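Local coordinates for protein-glutamine gamma-glutamyltransferase 2 (Pagrus major, PDB 1G0D) that probably uses calcium to catalyse the cross-linking of proteins, joining peptide-bound glutamines to lysines or to other primary amines, at residues D10-R23 / R29-T43. Residues are numbered along the deposited sequence; the frame is centred on the assembly and turned at random.
Sequences DVNGRSHENNLAHR and RERLIVRRGQPFSIT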
# COMPACT_ATOMS: atom_id res chain seq x y z
N ASP A 10 -28.97 3.05 33.76
CA ASP A 10 -28.22 2.65 32.57
C ASP A 10 -27.43 3.80 31.99
O ASP A 10 -27.91 4.92 31.95
CB ASP A 10 -29.11 2.00 31.48
CG ASP A 10 -30.08 2.96 30.84
OD1 ASP A 10 -29.68 3.74 29.95
OD2 ASP A 10 -31.27 2.91 31.21
N VAL A 11 -26.18 3.53 31.64
CA VAL A 11 -25.36 4.53 31.05
C VAL A 11 -25.63 4.47 29.53
O VAL A 11 -25.88 3.39 28.99
CB VAL A 11 -23.90 4.25 31.36
CG1 VAL A 11 -23.04 5.29 30.73
CG2 VAL A 11 -23.69 4.27 32.86
N ASN A 12 -25.64 5.64 28.87
CA ASN A 12 -25.93 5.73 27.44
C ASN A 12 -24.81 6.47 26.75
O ASN A 12 -24.63 7.66 27.03
CB ASN A 12 -27.20 6.49 27.23
CG ASN A 12 -27.83 6.18 25.91
OD1 ASN A 12 -27.14 5.94 24.90
ND2 ASN A 12 -29.17 6.17 25.90
N GLY A 13 -24.08 5.78 25.87
CA GLY A 13 -22.94 6.36 25.17
C GLY A 13 -23.29 7.24 24.00
O GLY A 13 -22.43 7.89 23.44
N ARG A 14 -24.56 7.25 23.63
CA ARG A 14 -25.02 8.03 22.51
C ARG A 14 -24.06 7.86 21.33
O ARG A 14 -23.49 8.83 20.83
CB ARG A 14 -25.15 9.50 22.93
CG ARG A 14 -25.74 9.71 24.36
CD ARG A 14 -26.17 11.15 24.71
NE ARG A 14 -25.69 12.15 23.75
CZ ARG A 14 -26.45 12.69 22.80
NH1 ARG A 14 -27.73 12.36 22.66
NH2 ARG A 14 -25.92 13.56 21.97
N SER A 15 -23.88 6.62 20.87
CA SER A 15 -22.98 6.33 19.78
C SER A 15 -23.42 6.76 18.41
O SER A 15 -22.60 7.06 17.57
CB SER A 15 -22.67 4.86 19.72
OG SER A 15 -23.84 4.13 19.96
N HIS A 16 -24.72 6.75 18.15
CA HIS A 16 -25.19 7.18 16.85
C HIS A 16 -24.80 8.65 16.62
O HIS A 16 -24.48 9.08 15.51
CB HIS A 16 -26.71 7.07 16.80
CG HIS A 16 -27.19 5.73 16.37
ND1 HIS A 16 -27.34 4.67 17.24
CD2 HIS A 16 -27.53 5.27 15.15
CE1 HIS A 16 -27.75 3.61 16.57
NE2 HIS A 16 -27.88 3.94 15.30
N GLU A 17 -24.83 9.40 17.71
CA GLU A 17 -24.52 10.81 17.71
C GLU A 17 -23.04 11.11 17.81
O GLU A 17 -22.49 11.84 16.98
CB GLU A 17 -25.29 11.48 18.85
CG GLU A 17 -26.81 11.30 18.74
CD GLU A 17 -27.40 10.20 19.64
OE1 GLU A 17 -26.71 9.18 19.90
OE2 GLU A 17 -28.57 10.35 20.09
N ASN A 18 -22.39 10.57 18.83
CA ASN A 18 -20.96 10.80 19.03
C ASN A 18 -20.21 10.31 17.81
O ASN A 18 -19.33 11.00 17.30
CB ASN A 18 -20.47 10.07 20.28
CG ASN A 18 -20.90 10.79 21.58
OD1 ASN A 18 -20.81 12.00 21.67
ND2 ASN A 18 -21.34 10.04 22.56
N ASN A 19 -20.58 9.12 17.34
CA ASN A 19 -19.94 8.50 16.18
C ASN A 19 -20.09 9.31 14.92
O ASN A 19 -19.22 9.27 14.05
CB ASN A 19 -20.49 7.10 15.95
CG ASN A 19 -19.98 6.11 16.99
OD1 ASN A 19 -19.46 6.50 18.03
ND2 ASN A 19 -20.12 4.81 16.69
N LEU A 20 -21.20 10.05 14.80
CA LEU A 20 -21.44 10.89 13.63
C LEU A 20 -20.47 12.05 13.71
O LEU A 20 -19.82 12.40 12.72
CB LEU A 20 -22.87 11.43 13.58
CG LEU A 20 -23.63 11.47 12.23
CD1 LEU A 20 -24.42 12.77 12.13
CD2 LEU A 20 -22.72 11.30 11.00
N ALA A 21 -20.35 12.62 14.90
CA ALA A 21 -19.48 13.75 15.14
C ALA A 21 -17.99 13.42 15.05
O ALA A 21 -17.16 14.28 14.77
CB ALA A 21 -19.80 14.35 16.51
N HIS A 22 -17.65 12.18 15.31
CA HIS A 22 -16.26 11.82 15.27
C HIS A 22 -15.85 11.12 13.98
O HIS A 22 -14.73 10.61 13.87
CB HIS A 22 -15.94 10.96 16.49
CG HIS A 22 -16.01 11.71 17.78
ND1 HIS A 22 -14.89 12.13 18.46
CD2 HIS A 22 -17.07 12.10 18.53
CE1 HIS A 22 -15.25 12.75 19.57
NE2 HIS A 22 -16.57 12.74 19.64
N ARG A 23 -16.73 11.10 12.98
CA ARG A 23 -16.40 10.45 11.71
C ARG A 23 -15.97 9.00 11.90
O ARG A 23 -14.98 8.55 11.30
CB ARG A 23 -15.27 11.21 11.02
CG ARG A 23 -15.33 12.70 11.23
CD ARG A 23 -14.18 13.40 10.56
NE ARG A 23 -14.49 14.78 10.18
CZ ARG A 23 -14.34 15.84 10.99
NH1 ARG A 23 -13.90 15.72 12.24
NH2 ARG A 23 -14.59 17.06 10.51
N ARG A 29 -22.51 1.92 14.58
CA ARG A 29 -23.40 2.90 15.22
C ARG A 29 -23.82 2.48 16.60
O ARG A 29 -24.15 3.32 17.44
CB ARG A 29 -24.68 3.03 14.43
CG ARG A 29 -24.56 4.02 13.37
CD ARG A 29 -25.50 3.68 12.28
NE ARG A 29 -24.78 3.76 11.03
CZ ARG A 29 -25.24 4.38 9.95
NH1 ARG A 29 -24.50 4.40 8.83
NH2 ARG A 29 -26.43 4.95 9.99
N GLU A 30 -23.83 1.18 16.83
CA GLU A 30 -24.24 0.62 18.10
C GLU A 30 -23.16 0.64 19.17
O GLU A 30 -23.47 0.35 20.33
CB GLU A 30 -24.77 -0.79 17.91
CG GLU A 30 -25.76 -0.95 16.74
CD GLU A 30 -26.91 0.09 16.73
OE1 GLU A 30 -27.35 0.55 17.82
OE2 GLU A 30 -27.37 0.45 15.61
N ARG A 31 -21.91 0.95 18.82
CA ARG A 31 -20.88 1.04 19.85
C ARG A 31 -20.13 2.35 19.71
O ARG A 31 -19.86 2.80 18.59
CB ARG A 31 -19.91 -0.13 19.81
CG ARG A 31 -19.47 -0.54 18.46
CD ARG A 31 -18.42 -1.66 18.60
NE ARG A 31 -17.85 -2.02 17.31
CZ ARG A 31 -16.69 -2.64 17.16
NH1 ARG A 31 -16.25 -2.93 15.94
NH2 ARG A 31 -15.98 -2.97 18.24
N LEU A 32 -19.79 2.96 20.85
CA LEU A 32 -19.10 4.24 20.86
C LEU A 32 -17.67 4.16 20.38
O LEU A 32 -16.83 3.55 21.03
CB LEU A 32 -19.14 4.83 22.28
CG LEU A 32 -18.52 6.21 22.54
CD1 LEU A 32 -19.27 7.31 21.79
CD2 LEU A 32 -18.58 6.50 24.02
N ILE A 33 -17.40 4.74 19.22
CA ILE A 33 -16.05 4.80 18.64
C ILE A 33 -15.76 6.30 18.44
O ILE A 33 -16.34 6.98 17.60
CB ILE A 33 -15.99 4.08 17.32
CG1 ILE A 33 -16.58 2.68 17.48
CG2 ILE A 33 -14.56 4.07 16.85
CD1 ILE A 33 -16.88 1.98 16.20
N VAL A 34 -14.81 6.78 19.22
CA VAL A 34 -14.46 8.18 19.31
C VAL A 34 -13.05 8.55 18.80
O VAL A 34 -12.22 7.67 18.70
CB VAL A 34 -14.69 8.47 20.83
CG1 VAL A 34 -13.47 9.12 21.49
CG2 VAL A 34 -16.01 9.19 21.00
N ARG A 35 -12.77 9.81 18.46
CA ARG A 35 -11.40 10.22 18.03
C ARG A 35 -10.85 11.17 19.13
O ARG A 35 -11.62 11.86 19.79
CB ARG A 35 -11.44 10.92 16.67
CG ARG A 35 -12.08 10.06 15.59
CD ARG A 35 -11.75 10.52 14.19
NE ARG A 35 -12.30 9.61 13.18
CZ ARG A 35 -11.60 8.73 12.44
NH1 ARG A 35 -10.29 8.58 12.58
NH2 ARG A 35 -12.22 8.01 11.52
N ARG A 36 -9.53 11.20 19.34
CA ARG A 36 -8.92 12.01 20.41
C ARG A 36 -8.86 13.52 20.26
O ARG A 36 -8.83 14.04 19.16
CB ARG A 36 -7.50 11.51 20.71
CG ARG A 36 -6.48 11.88 19.70
CD ARG A 36 -5.25 10.96 19.76
NE ARG A 36 -4.12 11.50 18.98
CZ ARG A 36 -2.85 11.14 19.14
NH1 ARG A 36 -2.51 10.23 20.03
NH2 ARG A 36 -1.89 11.74 18.44
N GLY A 37 -8.84 14.22 21.38
CA GLY A 37 -8.77 15.67 21.35
C GLY A 37 -10.11 16.33 21.08
O GLY A 37 -10.20 17.56 21.05
N GLN A 38 -11.15 15.51 20.89
CA GLN A 38 -12.52 15.96 20.60
C GLN A 38 -13.46 15.39 21.68
O GLN A 38 -13.48 14.19 21.94
CB GLN A 38 -12.91 15.45 19.22
CG GLN A 38 -14.24 15.94 18.70
CD GLN A 38 -14.57 15.39 17.33
OE1 GLN A 38 -13.69 15.22 16.50
NE2 GLN A 38 -15.86 15.08 17.09
N PRO A 39 -14.28 16.24 22.30
CA PRO A 39 -15.18 15.77 23.34
C PRO A 39 -16.31 14.88 22.90
O PRO A 39 -16.73 14.93 21.75
CB PRO A 39 -15.71 17.06 23.95
CG PRO A 39 -15.72 18.00 22.79
CD PRO A 39 -14.46 17.67 22.03
N PHE A 40 -16.80 14.06 23.83
CA PHE A 40 -17.94 13.20 23.53
C PHE A 40 -18.93 13.23 24.71
O PHE A 40 -18.52 13.40 25.84
CB PHE A 40 -17.49 11.77 23.11
CG PHE A 40 -16.60 11.03 24.10
CD1 PHE A 40 -15.23 11.26 24.16
CD2 PHE A 40 -17.13 10.03 24.94
CE1 PHE A 40 -14.40 10.51 25.03
CE2 PHE A 40 -16.32 9.30 25.80
CZ PHE A 40 -14.95 9.55 25.85
N SER A 41 -20.24 13.12 24.44
CA SER A 41 -21.24 13.18 25.52
C SER A 41 -22.08 11.93 25.68
O SER A 41 -22.67 11.45 24.72
CB SER A 41 -22.18 14.34 25.31
OG SER A 41 -21.46 15.51 25.07
N ILE A 42 -22.15 11.44 26.90
CA ILE A 42 -22.90 10.24 27.21
C ILE A 42 -23.83 10.62 28.34
O ILE A 42 -23.66 11.67 28.93
CB ILE A 42 -21.92 9.09 27.65
CG1 ILE A 42 -21.22 9.45 28.97
CG2 ILE A 42 -20.81 8.88 26.55
CD1 ILE A 42 -20.65 8.25 29.74
N THR A 43 -24.83 9.80 28.64
CA THR A 43 -25.75 10.12 29.73
C THR A 43 -25.90 9.02 30.76
O THR A 43 -25.75 7.86 30.46
CB THR A 43 -27.15 10.39 29.21
OG1 THR A 43 -27.46 9.45 28.17
CG2 THR A 43 -27.25 11.80 28.70
O HOH W 1 -27.83 1.70 13.19
O HOH W 2 -12.81 14.17 14.21
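The His22 ring is sandwiched between two side chains of segment 29-43. Val34 CG2 sits over the centre of one face, 3.8 Å from the ring centroid, as a CH-pi contact. With CG anti to the backbone N (chi1 -174°), the extended Gln38 chain lays its amide flat on the opposite face, its plane turned only 12° from the ring. That amide is fixed at both ends: Gln38 NE2 donates to Ala21 O at 2.8 Å, and OE1 accepts from a water that also binds Arg23 NH1.

Arg35 grips the turn just after the helix. Arg35 NE donates to His22 O at 2.7 Å, almost in line with the carbonyl bond. Arg35 NH2 reaches Arg23 O at 2.8 Å, and both oxygens lie in the guanidinium plane. A leucine here would probably leave these two carbonyls without their donor and the turn less firmly held. Arg23, with positive phi, is the C-prime residue of the Schellman motif ending helix 15-21.

This helix follows strand 8-12 and bridges the two sheets of the N-terminal beta-sandwich domain of transglutaminases. It runs antiparallel to strand 40-43, in the sheet of strand 8-12, and bonds to strand 33-35, at the edge of the other. Strands 8-12 and 40-46 pair antiparallel through Asn12 and Thr43, whose N and O atoms bond both ways. Buried Asn18 accepts at OD1 from Ser41 N, and its ND2 donates to Ser41 O at 2.9 Å. Asn19 OD1 takes Ile33 N at 3.0 Å, while ND2 gives to Arg31 O and Asp28 O.

The exposed side at His16 is looser. Arg29 CB lies over one face of the His16 ring, off centre, 3.7 Å from its centroid. A water links His16 NE2 to Glu30 OE2.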